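Local coordinates for conserved hypothetical protein (Sulfolobus solfataricus, PDB 2FNA) that binds ADP and magnesium and, as an archaeal AAA+ ATPase, probably hydrolyses ATP to drive a process not yet identified, at residues A[44-49]-A[202-207]; A[123-128]-A[161-166]; A[250-255]-A[259-264]; A[294-299]-A[330-335]. All coordinates share one frame; numbering follows the deposited sequence.

Overall arrangement
The four contacts follow the chain from the nucleotide site to the C-terminal end, with contact 2 nested inside the loop closed by contact 1. Both belong to the P-loop ATPase domain, their centres about 23 Å apart: contact 1 packs a helix on the outermost strand 202-206 of the five-stranded parallel sheet, and contact 2 pairs two helices that lie on that sheet. Contact 3 turns the chain from helix 243-256 into the long helix 259-282, about 48 Å from contact 2 between centres. Helix 289-299 follows and meets helix 322-334 in contact 4, inside the winged-helix region. The nucleotide-binding domain and the probable nucleic-acid-binding module are thus joined through helices.

Contact 1: residues A[44-49]-A[202-207]; sequences SSIIKI and STVELK. With MG (magnesium ion), chain C; ADP (adenosine-5'-diphosphate), chain D; EDO (1,2-ethanediol), chain H.
I46, on the helix that follows the P-loop, meets V204 and L206 of the edge strand 202-206 in a small, wholly apolar contact. Its CD1 lies 4.1 Å from V204 CG1 and 4.2 Å from L206 CD1. CG1 of I46 sits between the backbone N and the carbonyl carbon (chi1 63°), which carries CD1 to the strand. L206 comes tip to tip with it, whereas V204 slides past. Branched aliphatic residues suit this dry, buried side.

At the nucleotide end of the helix, and at partly exposed K48, the character is polar. S44 OG binds the magnesium ion at 2.1 Å, and four waters and ADP O3B complete six ligands; S44 N also donates to ADP O3B at 2.9 Å. S45 grips ADP O1A twice, through its N and through OG at 2.6 Å. K48 NZ donates to O1 of a 1,2-ethanediol, probably from the crystallisation liquor, at 2.9 Å. Were this lysine an alanine, the diol would probably lose its ammonium partner and Y60 its contact with the long chain.

I46 also touches V35 of strand 32-37 and I22 and L25 of helix 19-27, and V204 pairs by backbone bonds with strand 32-37, so helix 43-54 packs onto the parallel sheet.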
# COMPACT_ATOMS: atom_id res chain seq x y z
N SER A 44 1.99 1.96 -5.76
CA SER A 44 1.04 2.84 -6.45
C SER A 44 1.59 3.25 -7.83
O SER A 44 0.85 3.33 -8.81
CB SER A 44 0.64 4.06 -5.61
OG SER A 44 0.00 3.70 -4.38
N SER A 45 2.91 3.48 -7.90
CA SER A 45 3.59 3.79 -9.17
C SER A 45 3.41 2.72 -10.27
O SER A 45 3.04 3.05 -11.44
CB SER A 45 5.09 4.07 -8.93
OG SER A 45 5.33 5.17 -8.05
N ILE A 46 3.69 1.46 -9.96
CA ILE A 46 3.58 0.45 -11.02
C ILE A 46 2.15 0.21 -11.44
O ILE A 46 1.89 -0.15 -12.58
CB ILE A 46 4.25 -0.91 -10.70
CG1 ILE A 46 3.60 -1.62 -9.50
CG2 ILE A 46 5.74 -0.75 -10.54
CD1 ILE A 46 3.90 -3.13 -9.52
N ILE A 47 1.21 0.42 -10.51
CA ILE A 47 -0.22 0.32 -10.77
C ILE A 47 -0.63 1.42 -11.74
O ILE A 47 -1.31 1.15 -12.74
CB ILE A 47 -1.05 0.39 -9.47
CG1 ILE A 47 -0.84 -0.88 -8.65
CG2 ILE A 47 -2.56 0.50 -9.75
CD1 ILE A 47 -1.50 -0.88 -7.30
N LYS A 48 -0.22 2.66 -11.45
CA LYS A 48 -0.47 3.79 -12.36
C LYS A 48 0.20 3.61 -13.73
O LYS A 48 -0.42 3.81 -14.75
CB LYS A 48 0.02 5.05 -11.71
CG LYS A 48 -0.85 5.44 -10.52
CD LYS A 48 -0.15 6.44 -9.60
CE LYS A 48 -0.99 7.63 -9.39
NZ LYS A 48 -1.11 8.41 -10.66
N ILE A 49 1.47 3.20 -13.74
CA ILE A 49 2.17 2.92 -14.98
C ILE A 49 1.42 1.84 -15.74
O ILE A 49 1.14 2.01 -16.92
CB ILE A 49 3.64 2.51 -14.71
CG1 ILE A 49 4.44 3.72 -14.22
CG2 ILE A 49 4.29 1.87 -15.94
CD1 ILE A 49 5.75 3.33 -13.58
N SER A 202 -2.65 -13.63 -8.71
CA SER A 202 -1.41 -13.25 -9.37
C SER A 202 -0.77 -12.19 -8.49
O SER A 202 -1.37 -11.12 -8.23
CB SER A 202 -1.67 -12.69 -10.76
OG SER A 202 -0.45 -12.34 -11.41
N THR A 203 0.44 -12.48 -8.02
CA THR A 203 1.09 -11.67 -6.97
C THR A 203 2.42 -11.10 -7.47
O THR A 203 3.25 -11.83 -8.05
CB THR A 203 1.30 -12.52 -5.69
OG1 THR A 203 0.04 -13.09 -5.32
CG2 THR A 203 1.83 -11.65 -4.51
N VAL A 204 2.56 -9.79 -7.30
CA VAL A 204 3.78 -9.04 -7.59
C VAL A 204 4.24 -8.37 -6.28
O VAL A 204 3.43 -7.76 -5.58
CB VAL A 204 3.45 -7.94 -8.61
CG1 VAL A 204 4.67 -7.15 -8.96
CG2 VAL A 204 2.82 -8.55 -9.87
N GLU A 205 5.50 -8.54 -5.90
CA GLU A 205 6.03 -7.92 -4.69
C GLU A 205 7.18 -6.96 -5.04
O GLU A 205 8.09 -7.32 -5.75
CB GLU A 205 6.54 -8.97 -3.71
CG GLU A 205 7.03 -8.34 -2.40
CD GLU A 205 7.56 -9.34 -1.38
OE1 GLU A 205 7.69 -10.54 -1.70
OE2 GLU A 205 7.85 -8.89 -0.23
N LEU A 206 7.15 -5.75 -4.48
CA LEU A 206 8.25 -4.81 -4.62
C LEU A 206 9.12 -4.78 -3.37
O LEU A 206 8.65 -4.41 -2.28
CB LEU A 206 7.72 -3.44 -4.92
CG LEU A 206 6.93 -3.32 -6.23
CD1 LEU A 206 6.33 -1.98 -6.33
CD2 LEU A 206 7.84 -3.57 -7.38
N LYS A 207 10.36 -5.19 -3.53
CA LYS A 207 11.28 -5.24 -2.40
C LYS A 207 12.07 -3.94 -2.42
O LYS A 207 12.15 -3.29 -3.46
CB LYS A 207 12.18 -6.51 -2.47
CG LYS A 207 11.38 -7.78 -2.07
CD LYS A 207 12.20 -9.02 -2.09
CE LYS A 207 11.34 -10.27 -1.88
NZ LYS A 207 10.54 -10.24 -0.58
MG MG C . 0.92 3.63 -2.44
PB ADP D . 4.02 2.77 -2.42
O1B ADP D . 4.60 1.39 -2.49
O2B ADP D . 4.10 3.35 -1.02
O3B ADP D . 2.70 2.97 -3.09
PA ADP D . 4.90 4.85 -4.32
O1A ADP D . 4.50 4.41 -5.69
O2A ADP D . 3.96 5.83 -3.75
O3A ADP D . 5.16 3.66 -3.24
O5' ADP D . 6.41 5.34 -4.43
C5' ADP D . 7.09 6.02 -3.36
C4' ADP D . 8.01 7.09 -3.93
O4' ADP D . 9.17 6.53 -4.52
C3' ADP D . 7.40 7.94 -5.00
O3' ADP D . 8.06 9.22 -4.96
C2' ADP D . 7.80 7.25 -6.29
O2' ADP D . 7.87 8.14 -7.39
C1' ADP D . 9.18 6.77 -5.92
N9 ADP D . 9.60 5.52 -6.53
C8 ADP D . 9.43 4.28 -6.01
N7 ADP D . 9.99 3.37 -6.79
C5 ADP D . 10.52 4.01 -7.86
C6 ADP D . 11.27 3.65 -9.08
N6 ADP D . 11.55 2.36 -9.35
N1 ADP D . 11.66 4.65 -9.93
C2 ADP D . 11.40 5.95 -9.68
N3 ADP D . 10.73 6.35 -8.58
C4 ADP D . 10.29 5.44 -7.67
C1 EDO H . -3.54 6.66 -13.19
O1 EDO H . -2.55 7.68 -13.07
C2 EDO H . -4.80 7.07 -12.43
O2 EDO H . -4.51 7.37 -11.05
O HOH W 1 1.60 3.61 -0.43
O HOH W 2 0.02 1.85 -2.30
O HOH W 3 1.58 5.59 -2.82
O HOH W 4 -0.95 4.45 -1.83

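Contact 2: residues A[123-128]-A[161-166]; sequences SFANLL and LAYAYD
The helices carrying A125 and Y163 run side by side in roughly the same direction, their local axes 34° apart and 9.4 Å at closest approach, with the CA atoms of these two residues 6.9 Å apart. Small residues permit this spacing. A125 presents just a methyl, and its CB lies 4.0 Å from Y163 CD2, meeting the ring obliquely. With CG anti to the backbone N (chi1 175°), the tyrosine ring is carried across to the neighbouring helix, where it lies at the partly exposed border of the contact. Its polar end is not wasted there, since Y163 OH is hydrogen-bonded to E129, the next residue along helix 124-133.

Deeper in, the roles are exchanged: A164 is now the small residue and L128 the large one, L128 CD1 resting 3.9 Å from A164 CB. The other methyl of L128, CD2, sits over a face of the F124 ring, 4.0 Å above its plane and offset toward the rim. F124 in turn offers its edge to L161, whose CD2 lies near the ring plane 4.5 Å from CE2, a looser touch. Leucine and phenylalanine suit this buried side because they fill it without bringing in polar atoms. At the start of its helix S123 is the N-cap, its OG accepting from N126 N at 3.3 Å.

Both helices lie on strand 171-177 through F173, which L128, L161 and A164 touch, and helix 74-91 packs against helix 124-133 through L81, in contact with F124 and L127.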
# COMPACT_ATOMS: atom_id res chain seq x y z
N SER A 123 -25.86 -3.42 -4.17
CA SER A 123 -25.25 -4.69 -4.56
C SER A 123 -23.98 -4.41 -5.35
O SER A 123 -24.04 -4.07 -6.55
CB SER A 123 -26.21 -5.53 -5.41
OG SER A 123 -25.59 -6.74 -5.82
N PHE A 124 -22.85 -4.55 -4.68
CA PHE A 124 -21.54 -4.37 -5.31
C PHE A 124 -21.40 -5.35 -6.49
O PHE A 124 -20.89 -4.95 -7.53
CB PHE A 124 -20.42 -4.52 -4.28
CG PHE A 124 -19.06 -3.99 -4.74
CD1 PHE A 124 -18.91 -2.66 -5.16
CD2 PHE A 124 -17.92 -4.82 -4.73
CE1 PHE A 124 -17.64 -2.18 -5.58
CE2 PHE A 124 -16.67 -4.35 -5.15
CZ PHE A 124 -16.53 -3.01 -5.57
N ALA A 125 -21.91 -6.58 -6.34
CA ALA A 125 -21.83 -7.59 -7.41
C ALA A 125 -22.60 -7.19 -8.68
O ALA A 125 -22.11 -7.40 -9.81
CB ALA A 125 -22.31 -8.91 -6.91
N ASN A 126 -23.78 -6.59 -8.52
CA ASN A 126 -24.56 -6.08 -9.68
C ASN A 126 -23.92 -4.86 -10.30
O ASN A 126 -24.00 -4.64 -11.52
CB ASN A 126 -25.99 -5.72 -9.27
CG ASN A 126 -26.88 -6.93 -9.07
OD1 ASN A 126 -26.53 -8.06 -9.43
ND2 ASN A 126 -28.06 -6.69 -8.50
N LEU A 127 -23.27 -4.06 -9.47
CA LEU A 127 -22.55 -2.89 -9.92
C LEU A 127 -21.40 -3.30 -10.86
O LEU A 127 -21.26 -2.75 -11.96
CB LEU A 127 -22.05 -2.10 -8.72
CG LEU A 127 -21.31 -0.78 -8.98
CD1 LEU A 127 -22.16 0.21 -9.82
CD2 LEU A 127 -20.86 -0.13 -7.66
N LEU A 128 -20.60 -4.26 -10.41
CA LEU A 128 -19.46 -4.79 -11.18
C LEU A 128 -19.93 -5.40 -12.48
O LEU A 128 -19.31 -5.24 -13.54
CB LEU A 128 -18.71 -5.85 -10.38
CG LEU A 128 -18.01 -5.45 -9.08
CD1 LEU A 128 -17.43 -6.69 -8.45
CD2 LEU A 128 -16.93 -4.44 -9.34
N LEU A 161 -16.69 -10.01 -4.47
CA LEU A 161 -15.38 -10.27 -5.08
C LEU A 161 -15.26 -11.68 -5.61
O LEU A 161 -14.67 -11.87 -6.67
CB LEU A 161 -14.27 -10.02 -4.05
CG LEU A 161 -14.12 -8.58 -3.60
CD1 LEU A 161 -13.10 -8.43 -2.48
CD2 LEU A 161 -13.75 -7.71 -4.80
N ALA A 162 -15.81 -12.65 -4.87
CA ALA A 162 -15.78 -14.06 -5.28
C ALA A 162 -16.70 -14.29 -6.49
O ALA A 162 -16.35 -15.02 -7.40
CB ALA A 162 -16.21 -14.96 -4.13
N TYR A 163 -17.86 -13.66 -6.47
CA TYR A 163 -18.78 -13.73 -7.60
C TYR A 163 -18.12 -13.24 -8.91
O TYR A 163 -18.24 -13.87 -9.96
CB TYR A 163 -20.07 -12.95 -7.29
CG TYR A 163 -20.99 -12.91 -8.49
CD1 TYR A 163 -21.73 -14.02 -8.83
CD2 TYR A 163 -21.05 -11.79 -9.33
CE1 TYR A 163 -22.54 -14.04 -9.95
CE2 TYR A 163 -21.86 -11.80 -10.47
CZ TYR A 163 -22.60 -12.93 -10.77
OH TYR A 163 -23.41 -12.99 -11.87
N ALA A 164 -17.44 -12.10 -8.83
CA ALA A 164 -16.69 -11.56 -9.94
C ALA A 164 -15.57 -12.49 -10.37
O ALA A 164 -15.43 -12.81 -11.56
CB ALA A 164 -16.11 -10.19 -9.54
N TYR A 165 -14.77 -12.92 -9.40
CA TYR A 165 -13.68 -13.87 -9.64
C TYR A 165 -14.17 -15.07 -10.43
O TYR A 165 -13.59 -15.42 -11.47
CB TYR A 165 -13.03 -14.30 -8.30
CG TYR A 165 -11.73 -15.08 -8.47
CD1 TYR A 165 -11.74 -16.37 -8.99
CD2 TYR A 165 -10.52 -14.53 -8.12
CE1 TYR A 165 -10.57 -17.08 -9.15
CE2 TYR A 165 -9.35 -15.22 -8.29
CZ TYR A 165 -9.38 -16.49 -8.81
OH TYR A 165 -8.23 -17.18 -8.96
N ASP A 166 -15.24 -15.71 -9.95
CA ASP A 166 -15.76 -16.92 -10.61
C ASP A 166 -16.56 -16.64 -11.90
O ASP A 166 -16.53 -17.46 -12.82
CB ASP A 166 -16.59 -17.78 -9.65
CG ASP A 166 -15.79 -18.29 -8.44
OD1 ASP A 166 -14.53 -18.30 -8.48
OD2 ASP A 166 -16.43 -18.68 -7.44

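Contact 3: residues A[250-255]-A[259-264]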
# COMPACT_ATOMS: atom_id res chain seq x y z
N GLY A 250 17.35 12.17 -3.74
CA GLY A 250 17.78 12.57 -5.06
C GLY A 250 17.19 13.92 -5.41
O GLY A 250 17.87 14.77 -5.94
N PHE A 251 15.93 14.12 -5.05
CA PHE A 251 15.28 15.38 -5.34
C PHE A 251 15.97 16.52 -4.57
O PHE A 251 16.32 17.55 -5.16
CB PHE A 251 13.78 15.33 -5.01
CG PHE A 251 13.06 16.62 -5.34
CD1 PHE A 251 13.18 17.72 -4.52
CD2 PHE A 251 12.32 16.74 -6.50
CE1 PHE A 251 12.59 18.96 -4.84
CE2 PHE A 251 11.72 17.95 -6.83
CZ PHE A 251 11.84 19.06 -5.99
N ILE A 252 16.17 16.33 -3.26
CA ILE A 252 16.77 17.35 -2.43
C ILE A 252 18.19 17.65 -2.86
O ILE A 252 18.60 18.81 -2.93
CB ILE A 252 16.76 16.99 -0.92
CG1 ILE A 252 15.33 16.82 -0.40
CG2 ILE A 252 17.45 18.08 -0.12
CD1 ILE A 252 14.46 18.02 -0.59
N TYR A 253 18.98 16.61 -3.15
CA TYR A 253 20.36 16.85 -3.58
C TYR A 253 20.41 17.64 -4.89
O TYR A 253 21.25 18.48 -5.07
CB TYR A 253 21.15 15.55 -3.75
CG TYR A 253 22.59 15.86 -4.08
CD1 TYR A 253 23.51 16.13 -3.09
CD2 TYR A 253 23.03 15.93 -5.42
CE1 TYR A 253 24.82 16.47 -3.39
CE2 TYR A 253 24.33 16.24 -5.72
CZ TYR A 253 25.23 16.50 -4.70
OH TYR A 253 26.53 16.83 -4.99
N LEU A 254 19.51 17.35 -5.81
CA LEU A 254 19.46 18.12 -7.05
C LEU A 254 19.10 19.56 -6.77
O LEU A 254 19.57 20.49 -7.42
CB LEU A 254 18.44 17.49 -8.01
CG LEU A 254 18.85 16.20 -8.73
CD1 LEU A 254 17.80 15.85 -9.76
CD2 LEU A 254 20.20 16.31 -9.40
N ASP A 255 18.29 19.76 -5.76
CA ASP A 255 17.81 21.08 -5.47
C ASP A 255 18.85 21.91 -4.76
O ASP A 255 18.89 23.11 -4.93
CB ASP A 255 16.56 21.00 -4.60
CG ASP A 255 15.85 22.30 -4.53
OD1 ASP A 255 15.60 22.90 -5.61
OD2 ASP A 255 15.59 22.76 -3.40
N LEU A 259 25.65 17.44 0.08
CA LEU A 259 25.43 16.07 0.45
C LEU A 259 24.88 15.92 1.85
O LEU A 259 23.94 15.17 2.06
CB LEU A 259 26.71 15.27 0.30
CG LEU A 259 26.56 13.82 0.72
CD1 LEU A 259 25.70 13.08 -0.27
CD2 LEU A 259 27.94 13.16 0.85
N ASP A 260 25.45 16.62 2.83
CA ASP A 260 25.05 16.44 4.22
C ASP A 260 23.69 17.02 4.48
O ASP A 260 22.92 16.48 5.28
CB ASP A 260 26.02 17.12 5.19
CG ASP A 260 27.39 16.48 5.23
OD1 ASP A 260 27.56 15.36 4.69
OD2 ASP A 260 28.29 17.11 5.83
N PHE A 261 23.43 18.16 3.86
CA PHE A 261 22.10 18.76 3.92
C PHE A 261 21.05 17.82 3.34
O PHE A 261 20.03 17.60 3.98
CB PHE A 261 22.09 20.13 3.24
CG PHE A 261 20.73 20.79 3.20
CD1 PHE A 261 20.32 21.60 4.24
CD2 PHE A 261 19.88 20.61 2.11
CE1 PHE A 261 19.09 22.21 4.21
CE2 PHE A 261 18.64 21.23 2.07
CZ PHE A 261 18.25 22.03 3.13
N ALA A 262 21.28 17.28 2.14
CA ALA A 262 20.31 16.38 1.50
C ALA A 262 20.04 15.09 2.28
O ALA A 262 18.91 14.62 2.34
CB ALA A 262 20.71 16.06 0.07
N ILE A 263 21.09 14.52 2.86
CA ILE A 263 20.92 13.36 3.76
C ILE A 263 20.14 13.69 5.01
O ILE A 263 19.23 12.94 5.37
CB ILE A 263 22.28 12.75 4.14
CG1 ILE A 263 22.79 11.94 2.94
CG2 ILE A 263 22.14 11.83 5.39
CD1 ILE A 263 24.18 11.44 3.07
N ASN A 264 20.52 14.78 5.70
CA ASN A 264 19.89 15.14 6.95
C ASN A 264 18.43 15.51 6.72
O ASN A 264 17.57 15.13 7.50
CB ASN A 264 20.64 16.28 7.64
CG ASN A 264 21.96 15.83 8.26
OD1 ASN A 264 22.08 14.71 8.76
ND2 ASN A 264 22.96 16.70 8.23
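Two antiparallel helices joined by a tight turn form a helical hairpin here, with Y253 and I252 of the first facing A262, L259 and F261 of the second. The local axes are inclined at 147° and come within 8.6 Å, a spacing allowed by the small A262, whose CB sits 3.7 Å from Y253 N and 3.9 Å from Y253 CB.

I252 places CG2 anti to the backbone N, while CG1 lies beside that N (chi1 -61°). This leaves CG2 facing the second helix, 3.8 Å from A262 CB, and the CD1 end leads away from it. The same CG2 meets the ring of F261 obliquely, at 4.0 Å from CE2; this phenylalanine is exposed and lies at the outer margin of the contact.

Y253 has CG anti to the backbone N (chi1 -175°), which swings its ring toward the start of helix 259-282. There it also makes an edge-to-face pair with F229. Replacing Y253 by an alanine would probably open a gap beside L259 and leave F229 without its aromatic mate. L259 is met by the edge of the tyrosine: its backbone N lies in the ring plane, 3.7 Å from CE1.

Contact 4: residues A[294-299]-A[330-335]; sequences NIMRTL and TQLTKH. With EDO (1,2-ethanediol), chain J.
L332 projects from helix 322-334 toward I295 and M296 of helix 289-299, and those two pairs make up the whole contact across the segments.

CD1 of L332 presses on I295 CG2 at 3.4 Å, tighter than usual for two carbons, with the side chains crossing at a slant. CD2 runs alongside selenomethionine M296, 4.0 Å from SE. The chain of M296 is folded back at chi2 (-57°) and chi3 (-60°), and this bending brings the selenium to the leucine although CB does not aim there. A forked leucine suits the place, since each branch finds a partner; all three residues are buried, and F278 of helix 259-282 touches both M296 and L332.

No hydrogen bond joins the two segments. Within helix 289-299, T298 OG1 donates to N294 O at 2.7 Å, from above the carbonyl plane, while T298 N reaches the same oxygen from the opposite face. R297, exposed, makes a weak bond from NE to a 1,2-ethanediol, probably from the crystallisation liquor.

I338 of strand 338-340 touches M296 and L332, completing a helical core backed by a two-stranded wing, consistent with the winged helix-turn-helix domain of MCM C-termini.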
# COMPACT_ATOMS: atom_id res chain seq x y z
N ASN A 294 7.65 1.33 23.52
CA ASN A 294 8.73 0.65 24.20
C ASN A 294 9.30 -0.49 23.35
O ASN A 294 10.51 -0.63 23.22
CB ASN A 294 8.25 0.11 25.53
CG ASN A 294 9.37 -0.36 26.41
OD1 ASN A 294 10.01 -1.39 26.14
ND2 ASN A 294 9.63 0.38 27.48
N ILE A 295 8.41 -1.30 22.79
CA ILE A 295 8.81 -2.42 21.92
C ILE A 295 9.65 -1.95 20.74
O ILE A 295 10.64 -2.60 20.39
CB ILE A 295 7.58 -3.19 21.39
CG1 ILE A 295 6.96 -4.06 22.51
CG2 ILE A 295 7.97 -4.04 20.16
CD1 ILE A 295 5.62 -4.68 22.17
N MSE A 296 9.25 -0.84 20.11
CA MSE A 296 9.92 -0.38 18.89
C MSE A 296 11.30 0.20 19.17
O MSE A 296 12.26 -0.01 18.41
CB MSE A 296 9.07 0.65 18.15
CG MSE A 296 7.83 0.06 17.51
SE MSE A 296 8.20 -1.40 16.25
CE MSE A 296 9.29 -0.49 15.02
N ARG A 297 11.39 0.97 20.25
CA ARG A 297 12.67 1.44 20.74
C ARG A 297 13.56 0.25 21.08
O ARG A 297 14.75 0.24 20.74
CB ARG A 297 12.47 2.35 21.95
CG ARG A 297 11.80 3.67 21.58
CD ARG A 297 11.49 4.54 22.80
NE ARG A 297 10.50 5.57 22.46
CZ ARG A 297 9.94 6.41 23.34
NH1 ARG A 297 10.27 6.36 24.62
NH2 ARG A 297 9.05 7.30 22.91
N THR A 298 12.99 -0.74 21.74
CA THR A 298 13.75 -1.94 22.12
C THR A 298 14.27 -2.68 20.89
O THR A 298 15.42 -3.13 20.86
CB THR A 298 12.90 -2.91 22.99
OG1 THR A 298 12.50 -2.23 24.18
CG2 THR A 298 13.68 -4.17 23.37
N LEU A 299 13.44 -2.78 19.86
CA LEU A 299 13.79 -3.52 18.66
C LEU A 299 14.53 -2.70 17.60
O LEU A 299 14.84 -3.22 16.55
CB LEU A 299 12.55 -4.14 18.04
CG LEU A 299 11.90 -5.30 18.81
CD1 LEU A 299 10.67 -5.71 18.05
CD2 LEU A 299 12.83 -6.48 18.98
N THR A 330 2.70 -9.75 17.20
CA THR A 330 1.86 -10.19 16.07
C THR A 330 1.22 -9.02 15.32
O THR A 330 1.16 -9.03 14.10
CB THR A 330 0.73 -11.14 16.54
OG1 THR A 330 1.32 -12.34 17.03
CG2 THR A 330 -0.25 -11.47 15.40
N GLN A 331 0.72 -8.03 16.07
CA GLN A 331 0.13 -6.87 15.46
C GLN A 331 1.19 -6.09 14.65
O GLN A 331 0.95 -5.70 13.50
CB GLN A 331 -0.53 -5.99 16.52
CG GLN A 331 -1.83 -6.57 17.08
CD GLN A 331 -2.85 -6.83 15.98
OE1 GLN A 331 -3.38 -5.90 15.39
NE2 GLN A 331 -3.11 -8.10 15.69
N LEU A 332 2.36 -5.89 15.25
CA LEU A 332 3.47 -5.15 14.62
C LEU A 332 3.92 -5.85 13.34
O LEU A 332 4.15 -5.21 12.29
CB LEU A 332 4.65 -5.02 15.62
CG LEU A 332 4.44 -3.98 16.73
CD1 LEU A 332 5.51 -4.04 17.80
CD2 LEU A 332 4.39 -2.57 16.14
N THR A 333 4.00 -7.18 13.40
CA THR A 333 4.36 -7.98 12.22
C THR A 333 3.29 -7.91 11.12
O THR A 333 3.62 -7.80 9.92
CB THR A 333 4.62 -9.44 12.59
OG1 THR A 333 5.64 -9.50 13.59
CG2 THR A 333 5.09 -10.22 11.41
N LYS A 334 2.02 -7.98 11.51
CA LYS A 334 0.91 -7.94 10.54
C LYS A 334 0.85 -6.60 9.82
O LYS A 334 0.42 -6.54 8.68
CB LYS A 334 -0.45 -8.15 11.23
CG LYS A 334 -0.65 -9.52 11.84
CD LYS A 334 -1.46 -10.44 10.94
CE LYS A 334 -2.31 -11.37 11.77
NZ LYS A 334 -2.75 -12.52 10.94
N HIS A 335 1.21 -5.54 10.53
CA HIS A 335 1.16 -4.19 10.02
C HIS A 335 2.54 -3.76 9.44
O HIS A 335 2.70 -2.64 8.95
CB HIS A 335 0.63 -3.21 11.08
CG HIS A 335 -0.83 -3.41 11.41
ND1 HIS A 335 -1.82 -2.62 10.86
CD2 HIS A 335 -1.45 -4.32 12.19
CE1 HIS A 335 -3.00 -3.03 11.31
NE2 HIS A 335 -2.80 -4.06 12.11
C1 EDO J . 9.20 8.10 19.30
O1 EDO J . 9.10 9.37 19.95
C2 EDO J . 10.62 7.87 18.80
O2 EDO J . 11.33 6.99 19.68